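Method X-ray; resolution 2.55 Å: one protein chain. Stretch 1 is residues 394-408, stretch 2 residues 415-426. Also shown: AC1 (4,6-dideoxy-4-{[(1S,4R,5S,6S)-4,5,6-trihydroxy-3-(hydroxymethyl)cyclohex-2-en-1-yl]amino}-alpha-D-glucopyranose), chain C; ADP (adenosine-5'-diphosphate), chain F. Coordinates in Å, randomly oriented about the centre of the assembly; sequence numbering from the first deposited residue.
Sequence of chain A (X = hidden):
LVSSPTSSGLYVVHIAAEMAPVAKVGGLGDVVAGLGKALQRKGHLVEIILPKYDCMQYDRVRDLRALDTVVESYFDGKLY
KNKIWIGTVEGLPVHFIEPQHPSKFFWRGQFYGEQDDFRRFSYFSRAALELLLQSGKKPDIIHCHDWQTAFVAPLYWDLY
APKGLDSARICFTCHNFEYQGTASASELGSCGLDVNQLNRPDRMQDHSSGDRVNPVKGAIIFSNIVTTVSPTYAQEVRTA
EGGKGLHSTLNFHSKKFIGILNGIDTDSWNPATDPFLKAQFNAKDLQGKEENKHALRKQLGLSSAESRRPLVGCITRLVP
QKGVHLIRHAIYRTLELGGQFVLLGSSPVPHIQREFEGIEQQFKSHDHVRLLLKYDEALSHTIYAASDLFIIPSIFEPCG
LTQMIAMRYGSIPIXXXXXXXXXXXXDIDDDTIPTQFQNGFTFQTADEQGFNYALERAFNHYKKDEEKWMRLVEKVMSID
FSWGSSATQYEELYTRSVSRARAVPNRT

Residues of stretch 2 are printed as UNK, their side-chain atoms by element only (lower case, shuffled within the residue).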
# COMPACT_ATOMS: atom_id res chain seq x y z
N SER A 394 9.66 -6.44 9.54
CA SER A 394 8.40 -5.90 10.07
C SER A 394 7.88 -6.68 11.29
O SER A 394 8.02 -7.90 11.37
CB SER A 394 7.32 -5.86 8.98
OG SER A 394 7.79 -5.18 7.82
N ILE A 395 7.30 -5.95 12.24
CA ILE A 395 6.60 -6.58 13.37
C ILE A 395 5.35 -7.28 12.83
O ILE A 395 5.06 -8.41 13.20
CB ILE A 395 6.24 -5.55 14.47
CG1 ILE A 395 7.52 -4.84 15.00
CG2 ILE A 395 5.48 -6.20 15.63
CD1 ILE A 395 8.63 -5.77 15.43
N PHE A 396 4.63 -6.62 11.93
CA PHE A 396 3.55 -7.24 11.12
C PHE A 396 3.47 -6.54 9.75
O PHE A 396 3.90 -5.43 9.60
CB PHE A 396 2.19 -7.21 11.86
CG PHE A 396 1.55 -5.83 11.91
CD1 PHE A 396 1.89 -4.92 12.92
CD2 PHE A 396 0.62 -5.44 10.94
CE1 PHE A 396 1.32 -3.66 12.98
CE2 PHE A 396 0.04 -4.18 10.99
CZ PHE A 396 0.39 -3.29 12.01
N GLU A 397 2.92 -7.21 8.76
CA GLU A 397 2.94 -6.69 7.43
C GLU A 397 1.79 -7.33 6.60
O GLU A 397 1.92 -8.46 6.10
CB GLU A 397 4.31 -6.94 6.79
CG GLU A 397 4.59 -6.12 5.55
CD GLU A 397 4.74 -4.64 5.83
OE1 GLU A 397 3.91 -3.87 5.36
OE2 GLU A 397 5.68 -4.21 6.53
N PRO A 398 0.66 -6.60 6.46
CA PRO A 398 -0.48 -7.06 5.69
C PRO A 398 -0.11 -7.62 4.34
O PRO A 398 -0.58 -8.69 3.96
CB PRO A 398 -1.31 -5.79 5.55
CG PRO A 398 -1.04 -5.02 6.80
CD PRO A 398 0.40 -5.31 7.13
N CYS A 399 0.73 -6.88 3.61
CA CYS A 399 1.35 -7.41 2.41
C CYS A 399 2.81 -6.98 2.28
O CYS A 399 3.72 -7.81 2.33
CB CYS A 399 0.58 -7.01 1.17
SG CYS A 399 1.29 -7.74 -0.34
N GLY A 400 3.03 -5.69 2.09
CA GLY A 400 4.33 -5.18 1.74
C GLY A 400 4.57 -5.31 0.24
O GLY A 400 4.36 -6.37 -0.36
N LEU A 401 4.99 -4.21 -0.35
CA LEU A 401 5.33 -4.13 -1.76
C LEU A 401 6.83 -3.95 -2.00
O LEU A 401 7.35 -4.35 -3.06
CB LEU A 401 4.58 -2.96 -2.38
CG LEU A 401 3.06 -2.96 -2.23
CD1 LEU A 401 2.49 -1.76 -2.99
CD2 LEU A 401 2.44 -4.24 -2.75
N THR A 402 7.53 -3.37 -1.02
CA THR A 402 8.93 -3.02 -1.21
C THR A 402 9.82 -4.25 -1.45
O THR A 402 10.79 -4.18 -2.22
CB THR A 402 9.44 -2.25 -0.02
OG1 THR A 402 9.30 -3.05 1.16
CG2 THR A 402 8.70 -0.89 0.12
N GLN A 403 9.48 -5.38 -0.83
CA GLN A 403 10.21 -6.62 -1.10
C GLN A 403 10.00 -7.12 -2.53
O GLN A 403 10.90 -7.71 -3.12
CB GLN A 403 9.84 -7.73 -0.08
CG GLN A 403 8.56 -8.56 -0.34
CD GLN A 403 7.30 -7.89 0.16
OE1 GLN A 403 7.27 -6.67 0.45
NE2 GLN A 403 6.23 -8.67 0.28
N MET A 404 8.81 -6.89 -3.09
CA MET A 404 8.53 -7.26 -4.46
C MET A 404 9.29 -6.34 -5.43
O MET A 404 9.91 -6.82 -6.39
CB MET A 404 7.04 -7.22 -4.74
CG MET A 404 6.22 -8.14 -3.85
SD MET A 404 4.48 -8.20 -4.27
CE MET A 404 3.78 -8.99 -2.84
N ILE A 405 9.28 -5.03 -5.14
CA ILE A 405 10.00 -4.07 -5.97
C ILE A 405 11.48 -4.38 -5.88
O ILE A 405 12.15 -4.42 -6.92
CB ILE A 405 9.74 -2.60 -5.55
CG1 ILE A 405 8.24 -2.23 -5.61
CG2 ILE A 405 10.54 -1.62 -6.41
CD1 ILE A 405 7.90 -0.94 -4.92
N ALA A 406 12.01 -4.59 -4.67
CA ALA A 406 13.43 -4.92 -4.54
C ALA A 406 13.82 -6.11 -5.43
O ALA A 406 14.77 -6.03 -6.20
CB ALA A 406 13.78 -5.20 -3.09
N MET A 407 13.08 -7.21 -5.34
CA MET A 407 13.40 -8.39 -6.15
C MET A 407 13.27 -8.13 -7.66
O MET A 407 14.05 -8.64 -8.47
CB MET A 407 12.51 -9.55 -5.75
CG MET A 407 12.90 -10.14 -4.41
SD MET A 407 12.06 -11.66 -4.01
CE MET A 407 10.46 -11.05 -3.53
N ARG A 408 12.30 -7.30 -8.03
CA ARG A 408 12.14 -6.89 -9.41
C ARG A 408 13.39 -6.16 -9.91
O ARG A 408 13.75 -6.32 -11.07
CB ARG A 408 10.89 -6.01 -9.53
CG ARG A 408 10.60 -5.35 -10.87
CD ARG A 408 10.27 -6.38 -11.93
NE ARG A 408 9.65 -5.74 -13.09
CZ ARG A 408 9.70 -6.18 -14.35
NH1 ARG A 408 10.34 -7.29 -14.66
NH2 ARG A 408 9.06 -5.50 -15.31
N UNK A 415 13.79 -10.54 5.35
CA UNK A 415 12.45 -10.27 5.80
C UNK A 415 12.07 -11.11 7.00
O UNK A 415 12.46 -12.27 7.10
c UNK A 415 11.47 -10.56 4.66
N UNK A 416 11.24 -10.54 7.87
CA UNK A 416 10.65 -11.33 8.93
C UNK A 416 9.45 -12.13 8.41
O UNK A 416 8.72 -11.64 7.58
n UNK A 416 8.09 -12.23 13.90
c UNK A 416 9.91 -10.42 12.64
n UNK A 416 6.36 -10.84 13.38
c UNK A 416 10.25 -11.26 11.43
c UNK A 416 7.65 -11.12 13.34
n UNK A 416 8.47 -10.27 12.76
c UNK A 416 10.28 -10.46 10.12
N UNK A 417 9.30 -13.37 8.88
CA UNK A 417 8.22 -14.25 8.43
C UNK A 417 6.91 -13.86 9.07
O UNK A 417 6.56 -14.34 10.16
c UNK A 417 10.06 -17.63 8.32
c UNK A 417 9.40 -16.38 7.75
c UNK A 417 9.32 -18.91 7.98
c UNK A 417 8.51 -15.71 8.76
n UNK A 417 10.17 -20.07 8.43
N UNK A 418 6.20 -12.96 8.42
CA UNK A 418 4.99 -12.46 8.97
C UNK A 418 4.15 -11.88 7.85
O UNK A 418 4.68 -11.28 6.92
c UNK A 418 5.25 -11.42 10.09
o UNK A 418 4.02 -11.12 10.74
c UNK A 418 5.84 -10.14 9.53
N UNK A 419 2.85 -12.11 7.94
CA UNK A 419 1.89 -11.60 6.94
C UNK A 419 2.30 -11.84 5.51
O UNK A 419 2.70 -12.92 5.16
N UNK A 420 2.26 -10.82 4.68
CA UNK A 420 2.57 -10.97 3.27
C UNK A 420 3.98 -11.39 2.96
O UNK A 420 4.24 -11.98 1.90
N UNK A 421 4.90 -11.09 3.88
CA UNK A 421 6.31 -11.40 3.68
C UNK A 421 6.47 -12.90 3.69
O UNK A 421 7.25 -13.46 2.94
c UNK A 421 7.08 -9.20 4.82
c UNK A 421 7.83 -8.63 6.00
c UNK A 421 7.59 -8.57 3.53
c UNK A 421 7.18 -10.73 4.77
N UNK A 422 5.66 -13.55 4.50
CA UNK A 422 5.62 -15.01 4.55
C UNK A 422 5.12 -15.69 3.25
O UNK A 422 5.40 -16.84 3.00
o UNK A 422 5.99 -17.22 6.50
c UNK A 422 4.72 -15.38 5.72
n UNK A 422 3.77 -17.51 6.14
c UNK A 422 4.88 -16.78 6.15
N UNK A 423 4.37 -14.95 2.46
CA UNK A 423 3.83 -15.37 1.16
C UNK A 423 4.67 -14.95 -0.03
O UNK A 423 4.38 -15.44 -1.13
o UNK A 423 0.55 -14.54 2.42
o UNK A 423 1.45 -16.47 2.31
c UNK A 423 1.41 -15.30 1.97
c UNK A 423 2.42 -14.78 0.96
N UNK A 424 5.67 -14.08 0.15
CA UNK A 424 6.52 -13.63 -0.96
C UNK A 424 8.05 -13.80 -0.80
O UNK A 424 8.80 -13.68 -1.77
o UNK A 424 6.36 -11.43 0.01
c UNK A 424 6.22 -12.16 -1.20
N UNK A 425 8.53 -14.07 0.43
CA UNK A 425 9.96 -14.21 0.71
C UNK A 425 10.25 -15.56 1.33
O UNK A 425 9.71 -15.93 2.35
c UNK A 425 10.11 -11.73 1.02
c UNK A 425 12.03 -13.12 1.65
c UNK A 425 10.51 -13.07 1.59
N UNK A 426 11.15 -16.29 0.69
CA UNK A 426 11.48 -17.67 1.02
C UNK A 426 13.00 -17.86 1.11
O UNK A 426 13.73 -17.66 0.13
c UNK A 426 6.66 -18.12 -0.62
c UNK A 426 7.55 -17.45 -1.45
c UNK A 426 9.43 -18.43 -0.25
c UNK A 426 8.51 -19.09 0.59
c UNK A 426 10.90 -18.59 -0.06
c UNK A 426 7.15 -18.95 0.41
c UNK A 426 8.93 -17.62 -1.27
C1 AC1 C . -2.80 4.02 5.16
O2 AC1 C . -4.79 2.69 5.52
C2 AC1 C . -3.53 2.72 4.83
C4A AC1 C . 0.18 -3.18 2.43
C3 AC1 C . -2.66 1.49 5.14
O3 AC1 C . -3.41 0.33 4.75
C4 AC1 C . -1.32 1.60 4.41
N4A AC1 C . -0.43 0.43 4.57
C5 AC1 C . -0.68 2.89 4.90
O5 AC1 C . -1.50 4.00 4.55
C6 AC1 C . 0.68 3.18 4.27
C1B AC1 C . -0.75 -0.93 4.13
C2B AC1 C . 0.20 -2.02 4.68
O2B AC1 C . 1.08 -1.54 5.72
C3B AC1 C . 1.02 -2.75 3.62
O3B AC1 C . 1.48 -3.95 4.22
O4 AC1 C . 1.03 -3.76 1.44
C5B AC1 C . -0.62 -2.04 1.87
C7B AC1 C . -0.98 -1.00 2.63
C6B AC1 C . -1.09 -2.09 0.43
O6B AC1 C . -1.98 -3.19 0.22
PB ADP F . 3.18 0.62 3.55
O1B ADP F . 1.89 0.56 2.77
O2B ADP F . 3.94 1.91 3.49
O3B ADP F . 2.97 0.16 4.97
PA ADP F . 4.11 -1.04 1.37
O1A ADP F . 5.34 -1.87 1.21
O2A ADP F . 2.81 -1.75 1.09
O3A ADP F . 4.17 -0.45 2.87
O5' ADP F . 4.15 0.26 0.42
C5' ADP F . 5.21 1.21 0.48
C4' ADP F . 5.37 2.06 -0.79
O4' ADP F . 5.79 3.39 -0.45
C3' ADP F . 6.46 1.56 -1.72
O3' ADP F . 6.16 1.98 -3.04
C2' ADP F . 7.69 2.29 -1.24
O2' ADP F . 8.69 2.40 -2.24
C1' ADP F . 7.11 3.64 -0.92
N9 ADP F . 7.85 4.37 0.14
C8 ADP F . 7.79 4.16 1.46
N7 ADP F . 8.56 5.06 2.11
C5 ADP F . 9.13 5.86 1.20
C6 ADP F . 10.07 7.03 1.20
N6 ADP F . 10.57 7.50 2.37
N1 ADP F . 10.40 7.57 -0.01
C2 ADP F . 9.90 7.07 -1.16
N3 ADP F . 9.06 6.02 -1.22
C4 ADP F . 8.65 5.39 -0.10
O HOH W 1 1.67 -9.85 9.81

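Position 415 carries a single side-chain carbon, set sideways to stretch 1 and out of contact with it; one carbon and nothing more is Ala-415. At 416 three carbons, a nitrogen and a carbon with two more nitrogens form a guanidinium, whose edge faces two backbone carbonyls: Arg-416. Its NE donates to Ser-394 O and its NH1 to Ile-395 O, both at 2.8 Å, so one side chain reads two successive carbonyls.

At 417 four carbons run in a row to a nitrogen; the CA-to-CB bond points away from stretch 1, no contact forms with it, and the residue touches a crystal neighbour; it is Lys-417. At 418 a single carbon carries one oxygen and one carbon, the latter near Ser-394 O; this branched pattern is Thr-418. Its CG2 lies 3.6 Å from Ser-394 O, while OG1 hydrogen-bonds water 1 at 2.8 Å, and Glu-397 N donates to the same water at 3.1 Å. The water thus bridges side chain and backbone.

Position 419 has no side-chain atoms. A CB there would lie 2.0 Å from Glu-397 O, a clash, and the positive phi of 48° also favours glycine: Gly-419. Its CA makes a CA-H...O contact with Glu-397 O at 3.3 Å. Position 420 is equally bare, and a CB would come within 2.3 Å of Cys-399 O. As Gly-420 it lets the two stretches come together, with 3.9 Å between its CA and Cys-399 CA, and its N donates to Glu-397 O at 2.8 Å.

At 421 there are four carbons, forked at the second, and the end of the fork lies against Gln-403 and Glu-397: Leu-421. Its end comes nearer to stretch 1 than its CB direction suggests: CD2 is 3.5 Å from Gln-403 CD, and CD1 is 4.0 Å from Glu-397 CB. At 422 two carbons, the second bearing an oxygen and a nitrogen, make Asn-422; at 423 the second carbon bears two oxygens instead, giving Asp-423. Neither touches stretch 1.

At 424 one carbon and one oxygen give a hydroxyl within reach of Gln-403 NE2, and the residue is Ser-424. Its OG accepts from Gln-403 NE2 at 2.8 Å and donates to Gly-420 O at 2.9 Å, tying the helix of stretch 1 to a carbonyl one turn back. At 425 there are three carbons, two of them on the first, and one packs against Gln-403 CG: Val-425, whose CG2 is 3.8 Å from Gln-403 CG. At 426 a carbon followed by a six-carbon ring, out of reach of stretch 1, marks Phe-426.

The contact combines polar anchors with close backbone packing. Arg-416 holds the start of stretch 1, the paired glycines admit its carbonyls, and Gln-403 joins Ser-424 farther along, with Leu-421 filling the space between. Stretch 1, held in this way, also binds the ligands: Glu-397 OE1 accepts from AC1 O3B at 2.7 Å, Gly-400 N donates to AC1 O4 at 2.9 Å, and Leu-401 N donates to ADP O1A at 2.8 Å.

Stretch 2 415-426: ARKTGGLNDSVF
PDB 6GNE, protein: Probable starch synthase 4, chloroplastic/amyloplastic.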